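Local coordinates for envelope glycoprotein (PDB 5XEA) that probably attaches the virus to a host-cell receptor and later drives fusion of the viral envelope with the host membrane, at residues L80-W83 and G84-Q88; R414-V417 and Q418-D421; P74-R77 and D78-L81. All coordinates share one frame; numbering follows the deposited sequence.

Contact 1 (L80-W83 and G84-Q88)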
loop_
_atom_site.group_PDB
_atom_site.type_symbol
_atom_site.label_atom_id
_atom_site.label_comp_id
_atom_site.label_asym_id
_atom_site.label_seq_id
_atom_site.Cartn_x
_atom_site.Cartn_y
_atom_site.Cartn_z
ATOM N N LEU B 80 -7.477 13.617 -33.503
ATOM C CA LEU B 80 -7.499 13.448 -32.050
ATOM C C LEU B 80 -7.636 14.790 -31.344
ATOM O O LEU B 80 -8.444 14.941 -30.417
ATOM C CB LEU B 80 -6.232 12.719 -31.595
ATOM C CG LEU B 80 -6.306 12.067 -30.216
ATOM C CD1 LEU B 80 -7.649 11.404 -30.033
ATOM C CD2 LEU B 80 -5.190 11.059 -30.058
ATOM N N LEU B 81 -6.868 15.788 -31.794
ATOM C CA LEU B 81 -6.981 17.134 -31.245
ATOM C C LEU B 81 -8.412 17.653 -31.339
ATOM O O LEU B 81 -8.955 18.192 -30.368
ATOM C CB LEU B 81 -6.005 18.072 -31.960
ATOM C CG LEU B 81 -4.567 18.030 -31.432
ATOM C CD1 LEU B 81 -3.590 18.681 -32.402
ATOM C CD2 LEU B 81 -4.467 18.690 -30.054
ATOM N N LEU B 82 -9.056 17.472 -32.495
ATOM C CA LEU B 82 -10.430 17.938 -32.635
ATOM C C LEU B 82 -11.376 17.121 -31.767
ATOM O O LEU B 82 -12.320 17.666 -31.181
ATOM C CB LEU B 82 -10.852 17.893 -34.104
ATOM C CG LEU B 82 -12.316 18.219 -34.414
ATOM C CD1 LEU B 82 -12.733 19.565 -33.844
ATOM C CD2 LEU B 82 -12.572 18.162 -35.931
ATOM N N TRP B 83 -11.134 15.808 -31.662
ATOM C CA TRP B 83 -11.968 14.977 -30.800
ATOM C C TRP B 83 -11.875 15.431 -29.353
ATOM O O TRP B 83 -12.894 15.557 -28.664
ATOM C CB TRP B 83 -11.554 13.505 -30.902
ATOM C CG TRP B 83 -11.864 12.809 -32.210
ATOM C CD1 TRP B 83 -12.210 13.388 -33.406
ATOM C CD2 TRP B 83 -11.835 11.392 -32.442
ATOM N NE1 TRP B 83 -12.395 12.410 -34.361
ATOM C CE2 TRP B 83 -12.178 11.180 -33.793
ATOM C CE3 TRP B 83 -11.557 10.283 -31.634
ATOM C CZ2 TRP B 83 -12.241 9.905 -34.357
ATOM C CZ3 TRP B 83 -11.622 9.011 -32.196
ATOM C CH2 TRP B 83 -11.967 8.838 -33.546
ATOM N N GLY B 84 -10.658 15.687 -28.876
ATOM C CA GLY B 84 -10.484 16.082 -27.484
ATOM C C GLY B 84 -11.194 17.381 -27.142
ATOM O O GLY B 84 -11.886 17.481 -26.122
ATOM N N SER B 85 -11.046 18.391 -28.000
ATOM C CA SER B 85 -11.692 19.673 -27.727
ATOM C C SER B 85 -13.207 19.573 -27.862
ATOM O O SER B 85 -13.944 20.059 -26.997
ATOM C CB SER B 85 -11.131 20.756 -28.648
ATOM O OG SER B 85 -10.965 20.268 -29.964
ATOM N N SER B 86 -13.699 18.923 -28.920
ATOM C CA SER B 86 -15.143 18.806 -29.099
ATOM C C SER B 86 -15.774 17.796 -28.154
ATOM O O SER B 86 -16.982 17.868 -27.912
ATOM C CB SER B 86 -15.470 18.416 -30.540
ATOM O OG SER B 86 -14.841 17.189 -30.880
ATOM N N HIS B 87 -14.980 16.873 -27.607
ATOM C CA HIS B 87 -15.491 15.758 -26.807
ATOM C C HIS B 87 -16.465 14.919 -27.623
ATOM O O HIS B 87 -17.519 14.504 -27.135
ATOM C CB HIS B 87 -16.136 16.238 -25.504
ATOM C CG HIS B 87 -15.195 16.993 -24.613
ATOM N ND1 HIS B 87 -14.174 16.379 -23.921
ATOM C CD2 HIS B 87 -15.118 18.309 -24.309
ATOM C CE1 HIS B 87 -13.507 17.284 -23.229
ATOM N NE2 HIS B 87 -14.060 18.464 -23.446
ATOM N N GLN B 88 -16.105 14.680 -28.882
ATOM C CA GLN B 88 -16.883 13.850 -29.793
ATOM C C GLN B 88 -15.934 13.070 -30.690
ATOM O O GLN B 88 -14.776 13.448 -30.874
ATOM C CB GLN B 88 -17.840 14.680 -30.659
ATOM C CG GLN B 88 -19.039 15.230 -29.922
ATOM C CD GLN B 88 -20.101 15.733 -30.880
ATOM O OE1 GLN B 88 -21.070 15.027 -31.192
ATOM N NE2 GLN B 88 -19.914 16.953 -31.371
#
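Ser-86 holds its OG between its backbone N and carbonyl carbon (chi1 58°), and Ser-85 does likewise at chi1 42°, which turns both hydroxyls back onto carbonyls of the preceding helical turn. Ser-86 OG bonds Leu-82 O at 2.6 Å, while Ser-86 N reaches Leu-82 O at 2.9 Å from the other face of the carbonyl plane, gripping this oxygen twice. Ser-85 OG lies 2.9 Å from Leu-81 O and 3.2 Å from Leu-82 O, and the geometry does not settle which one receives its proton. Gly-84 N donates to Leu-80 O at 2.8 Å, an ordinary helical bond.

His-87 leaves the helix with positive phi, and here the bonding weakens. Trp-83 O receives two weak bonds, from His-87 N at 2.7 Å and from Gln-88 N at 3.3 Å. The turned chain brings Gln-88 O back over the root of the Trp-83 side chain, 3.2 Å from Trp-83 CA in a CA-H...O contact. The indole itself packs against Trp-116, their planes about 80° apart, and against Val-144 and Cys-89, which is disulfide-bonded to Cys-142. The last turn of helix 77-86 thus returns the Ser-86 hydroxyl to its own backbone, while the indole is buried among largely apolar neighbours, consistent with a helix end tied to the sheet by apolar packing.

Contact 2 (R414-V417 and Q418-D421)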
loop_
_atom_site.group_PDB
_atom_site.type_symbol
_atom_site.label_atom_id
_atom_site.label_comp_id
_atom_site.label_asym_id
_atom_site.label_seq_id
_atom_site.Cartn_x
_atom_site.Cartn_y
_atom_site.Cartn_z
ATOM N N ARG B 414 -0.480 8.278 -5.110
ATOM C CA ARG B 414 -0.953 8.480 -6.468
ATOM C C ARG B 414 -1.730 7.297 -7.039
ATOM O O ARG B 414 -2.483 7.502 -7.987
ATOM C CB ARG B 414 0.227 8.809 -7.401
ATOM C CG ARG B 414 1.022 10.080 -6.976
ATOM C CD ARG B 414 2.068 10.487 -8.011
ATOM N NE ARG B 414 3.164 9.530 -8.114
ATOM C CZ ARG B 414 4.176 9.672 -8.953
ATOM N NH1 ARG B 414 4.206 10.731 -9.733
ATOM N NH2 ARG B 414 5.140 8.767 -9.020
ATOM N N GLY B 415 -1.572 6.092 -6.492
ATOM C CA GLY B 415 -2.226 4.915 -7.025
ATOM C C GLY B 415 -1.509 4.380 -8.253
ATOM O O GLY B 415 -0.599 5.006 -8.795
ATOM N N THR B 416 -1.934 3.195 -8.719
ATOM C CA THR B 416 -1.309 2.648 -9.907
ATOM C C THR B 416 -1.773 3.417 -11.138
ATOM O O THR B 416 -2.882 3.962 -11.185
ATOM C CB THR B 416 -1.629 1.146 -10.098
ATOM O OG1 THR B 416 -3.047 0.966 -10.155
ATOM C CG2 THR B 416 -1.051 0.298 -8.980
ATOM N N VAL B 417 -0.900 3.442 -12.145
ATOM C CA VAL B 417 -1.233 4.026 -13.442
ATOM C C VAL B 417 -2.518 3.408 -13.994
ATOM O O VAL B 417 -3.429 4.123 -14.452
ATOM C CB VAL B 417 -0.044 3.848 -14.411
ATOM C CG1 VAL B 417 -0.374 4.354 -15.787
ATOM C CG2 VAL B 417 1.200 4.577 -13.868
ATOM N N GLN B 418 -2.626 2.067 -13.932
ATOM C CA GLN B 418 -3.809 1.387 -14.474
ATOM C C GLN B 418 -5.085 1.829 -13.781
ATOM O O GLN B 418 -6.160 1.709 -14.366
ATOM C CB GLN B 418 -3.708 -0.146 -14.348
ATOM C CG GLN B 418 -2.382 -0.754 -14.767
ATOM C CD GLN B 418 -1.355 -0.773 -13.628
ATOM O OE1 GLN B 418 -0.870 0.270 -13.213
ATOM N NE2 GLN B 418 -1.019 -1.962 -13.140
ATOM N N SER B 419 -4.994 2.317 -12.540
ATOM C CA SER B 419 -6.176 2.793 -11.833
ATOM C C SER B 419 -6.711 4.096 -12.412
ATOM O O SER B 419 -7.858 4.456 -12.134
ATOM C CB SER B 419 -5.872 3.016 -10.344
ATOM O OG SER B 419 -5.835 1.812 -9.607
ATOM N N GLU B 420 -5.910 4.822 -13.183
ATOM C CA GLU B 420 -6.352 6.130 -13.646
ATOM C C GLU B 420 -7.404 5.993 -14.739
ATOM O O GLU B 420 -7.342 5.092 -15.568
ATOM C CB GLU B 420 -5.170 6.931 -14.159
ATOM C CG GLU B 420 -4.160 7.230 -13.066
ATOM C CD GLU B 420 -2.949 7.883 -13.630
ATOM O OE1 GLU B 420 -2.118 7.157 -14.226
ATOM O OE2 GLU B 420 -2.851 9.120 -13.498
ATOM N N ASP B 421 -8.362 6.926 -14.726
ATOM C CA ASP B 421 -9.459 6.928 -15.683
ATOM C C ASP B 421 -8.964 6.938 -17.125
ATOM O O ASP B 421 -9.521 6.245 -17.976
ATOM C CB ASP B 421 -10.373 8.128 -15.417
ATOM C CG ASP B 421 -11.133 8.001 -14.103
ATOM O OD1 ASP B 421 -11.233 6.870 -13.565
ATOM O OD2 ASP B 421 -11.651 9.029 -13.613
#
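Thr-416 and Ser-419 meet through their hydroxyls, OG1 to OG at 3.0 Å, where the chain makes a tight turn into helix 421-437. Thr-416 OG1 sits between its own N and carbonyl carbon (chi1 57°), a position from which it also takes a weak bond from Ser-419 N. The OG-to-OG bond is not settled, because the Ser-419 proton has another acceptor within reach. Ser-419 N makes a further weak bond to Thr-416 O at 3.0 Å.

The firm part lies one residue on. Glu-420 N donates to Val-417 O at 2.9 Å in a nearly straight bond (161°), closing a type I turn over Gln-418 and Ser-419; the donor stands 51° above the carbonyl plane, off the lone pairs. Glu-420 is at the N-cap position of helix 421-437, and this turn bond thus holds the residue from which the helix starts. The Glu-420 side chain lies obliquely against Val-417, with OE1 3.7 Å from Val-417 CG1 and 3.3 Å from Val-417 CA. Its other oxygen, OE2, accepts from Phe-150 N, which anchors the carboxylate to strand 133-156. Buried Arg-414 adds a salt bridge to Asp-283 of the second subunit.

Gln-418, partly exposed, makes the looser side. Its chain bends at chi2 and returns OE1 to 3.3 Å from Thr-416 CB, a contact without a hydrogen bond. OE1 has no polar partner in the model, whereas NE2 donates to Val-277 O. Ser-419, also partly exposed, packs on Phe-270 of the second subunit. One strong turn bond and outward anchors, against weak or undecided hydroxyl bonds, are consistent with a helix entry held by the strand and the neighbouring subunit as well as by its own turn.

Contact 3 (P74-R77 and D78-L81)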
loop_
_atom_site.group_PDB
_atom_site.type_symbol
_atom_site.label_atom_id
_atom_site.label_comp_id
_atom_site.label_asym_id
_atom_site.label_seq_id
_atom_site.Cartn_x
_atom_site.Cartn_y
_atom_site.Cartn_z
ATOM N N PRO B 74 -7.679 4.265 -36.478
ATOM C CA PRO B 74 -7.321 5.128 -35.359
ATOM C C PRO B 74 -7.230 6.571 -35.819
ATOM O O PRO B 74 -6.788 6.835 -36.944
ATOM C CB PRO B 74 -5.947 4.591 -34.927
ATOM C CG PRO B 74 -5.402 3.985 -36.182
ATOM C CD PRO B 74 -6.586 3.343 -36.836
ATOM N N PRO B 75 -7.663 7.528 -34.996
ATOM C CA PRO B 75 -7.629 8.933 -35.429
ATOM C C PRO B 75 -6.205 9.423 -35.625
ATOM O O PRO B 75 -5.275 9.012 -34.930
ATOM C CB PRO B 75 -8.331 9.683 -34.289
ATOM C CG PRO B 75 -8.181 8.783 -33.088
ATOM C CD PRO B 75 -8.156 7.376 -33.608
ATOM N N SER B 76 -6.043 10.283 -36.624
ATOM C CA SER B 76 -4.812 11.026 -36.818
ATOM C C SER B 76 -4.622 12.018 -35.671
ATOM O O SER B 76 -5.539 12.303 -34.894
ATOM C CB SER B 76 -4.853 11.781 -38.143
ATOM O OG SER B 76 -5.838 12.797 -38.047
ATOM N N ARG B 77 -3.415 12.570 -35.579
ATOM C CA ARG B 77 -3.155 13.555 -34.530
ATOM C C ARG B 77 -4.107 14.743 -34.637
ATOM O O ARG B 77 -4.691 15.177 -33.638
ATOM C CB ARG B 77 -1.701 14.007 -34.591
ATOM C CG ARG B 77 -1.329 15.033 -33.551
ATOM C CD ARG B 77 0.144 15.324 -33.651
ATOM N NE ARG B 77 0.634 16.156 -32.564
ATOM C CZ ARG B 77 1.876 16.125 -32.093
ATOM N NH1 ARG B 77 2.764 15.294 -32.607
ATOM N NH2 ARG B 77 2.210 16.916 -31.094
ATOM N N ASP B 78 -4.294 15.267 -35.853
ATOM C CA ASP B 78 -5.225 16.373 -36.058
ATOM C C ASP B 78 -6.650 15.989 -35.680
ATOM O O ASP B 78 -7.368 16.780 -35.053
ATOM C CB ASP B 78 -5.171 16.827 -37.515
ATOM C CG ASP B 78 -3.825 17.413 -37.894
ATOM O OD1 ASP B 78 -3.176 18.026 -37.021
ATOM O OD2 ASP B 78 -3.429 17.258 -39.068
ATOM N N GLU B 79 -7.087 14.783 -36.074
ATOM C CA GLU B 79 -8.395 14.298 -35.649
ATOM C C GLU B 79 -8.475 14.236 -34.133
ATOM O O GLU B 79 -9.425 14.741 -33.526
ATOM C CB GLU B 79 -8.678 12.916 -36.256
ATOM C CG GLU B 79 -9.075 12.920 -37.728
ATOM C CD GLU B 79 -9.500 11.539 -38.231
ATOM O OE1 GLU B 79 -8.629 10.665 -38.432
ATOM O OE2 GLU B 79 -10.715 11.333 -38.409
ATOM N N LEU B 80 -7.477 13.617 -33.503
ATOM C CA LEU B 80 -7.499 13.448 -32.050
ATOM C C LEU B 80 -7.636 14.790 -31.344
ATOM O O LEU B 80 -8.444 14.941 -30.417
ATOM C CB LEU B 80 -6.232 12.719 -31.595
ATOM C CG LEU B 80 -6.306 12.067 -30.216
ATOM C CD1 LEU B 80 -7.649 11.404 -30.033
ATOM C CD2 LEU B 80 -5.190 11.059 -30.058
ATOM N N LEU B 81 -6.868 15.788 -31.794
ATOM C CA LEU B 81 -6.981 17.134 -31.245
ATOM C C LEU B 81 -8.412 17.653 -31.339
ATOM O O LEU B 81 -8.955 18.192 -30.368
ATOM C CB LEU B 81 -6.005 18.072 -31.960
ATOM C CG LEU B 81 -4.567 18.030 -31.432
ATOM C CD1 LEU B 81 -3.590 18.681 -32.402
ATOM C CD2 LEU B 81 -4.467 18.690 -30.054
#
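Ser-76 and Glu-79 hold each other by two reciprocal bonds, and one of them meets its carboxylate in an uncommon way: Ser-76 N reaches Glu-79 OE1 at 3.2 Å on the anti side, 30° out of the carboxylate plane, although the N-H itself points almost straight at the oxygen (172°). In return Glu-79 N donates to Ser-76 OG at 3.1 Å. The serine hydroxyl can accept there because chi1 of 68° turns it over the first helical turn, and Glu-79 CG lies alongside it, 3.3 Å from Ser-76 OG. Glu-79 CG lies beside its own backbone N, and from there the extended chain carries the carboxylate back to Ser-76 N. Its second oxygen, OE2, forms a salt bridge with Arg-47; the carboxylate therefore spans the helix start and strand 40-56, and that cation would probably favour its charged form.

This exchange is a capping box, with Ser-76 as N-cap and Glu-79 three residues on. It is accompanied by an apolar contact across the cap: Pro-75, just before the cap, sets CG 4.1 Å from Leu-80 CD1, the two side chains crossing at a slant. Pro-75 CB also touches Glu-79 CB at 3.8 Å, which brings the proline against the glutamate of the box. From here the regular helical pattern begins, with Leu-80 N on Ser-76 O at 2.7 Å and Leu-81 N on Arg-77 O at 2.9 Å. Arg-77 runs out straight from CG to NE, away from the turn, and lies on Pro-179 and Phe-181, the latter in strand 180-184. Pro-75 O accepts from Ser-188 OG, and Leu-80 packs on Ser-188 and Leu-190 of strand 187-192 and on Phe-181.

How the contacts relate
Contacts 1 and 3 are the two ends of helix 77-86. They share Leu-80 and Leu-81, their centres are 8 Å apart, and they touch where Trp-83 CZ3 packs 3.6 Å from Pro-75 CG. Both are partly buried, about 30 Å from the chain centre, and neither is touched by another subunit. At the start, backbone N-H groups are capped by the partner's side chain in a reciprocal exchange; the end keeps regular helical bonds, adds a serine hydroxyl to one carbonyl, and closes with weak bonds to Trp-83 O. Contact 2 is buried, about 10 Å from the chain centre, and leads into helix 421-437 at a subunit interface, touching neither of the others.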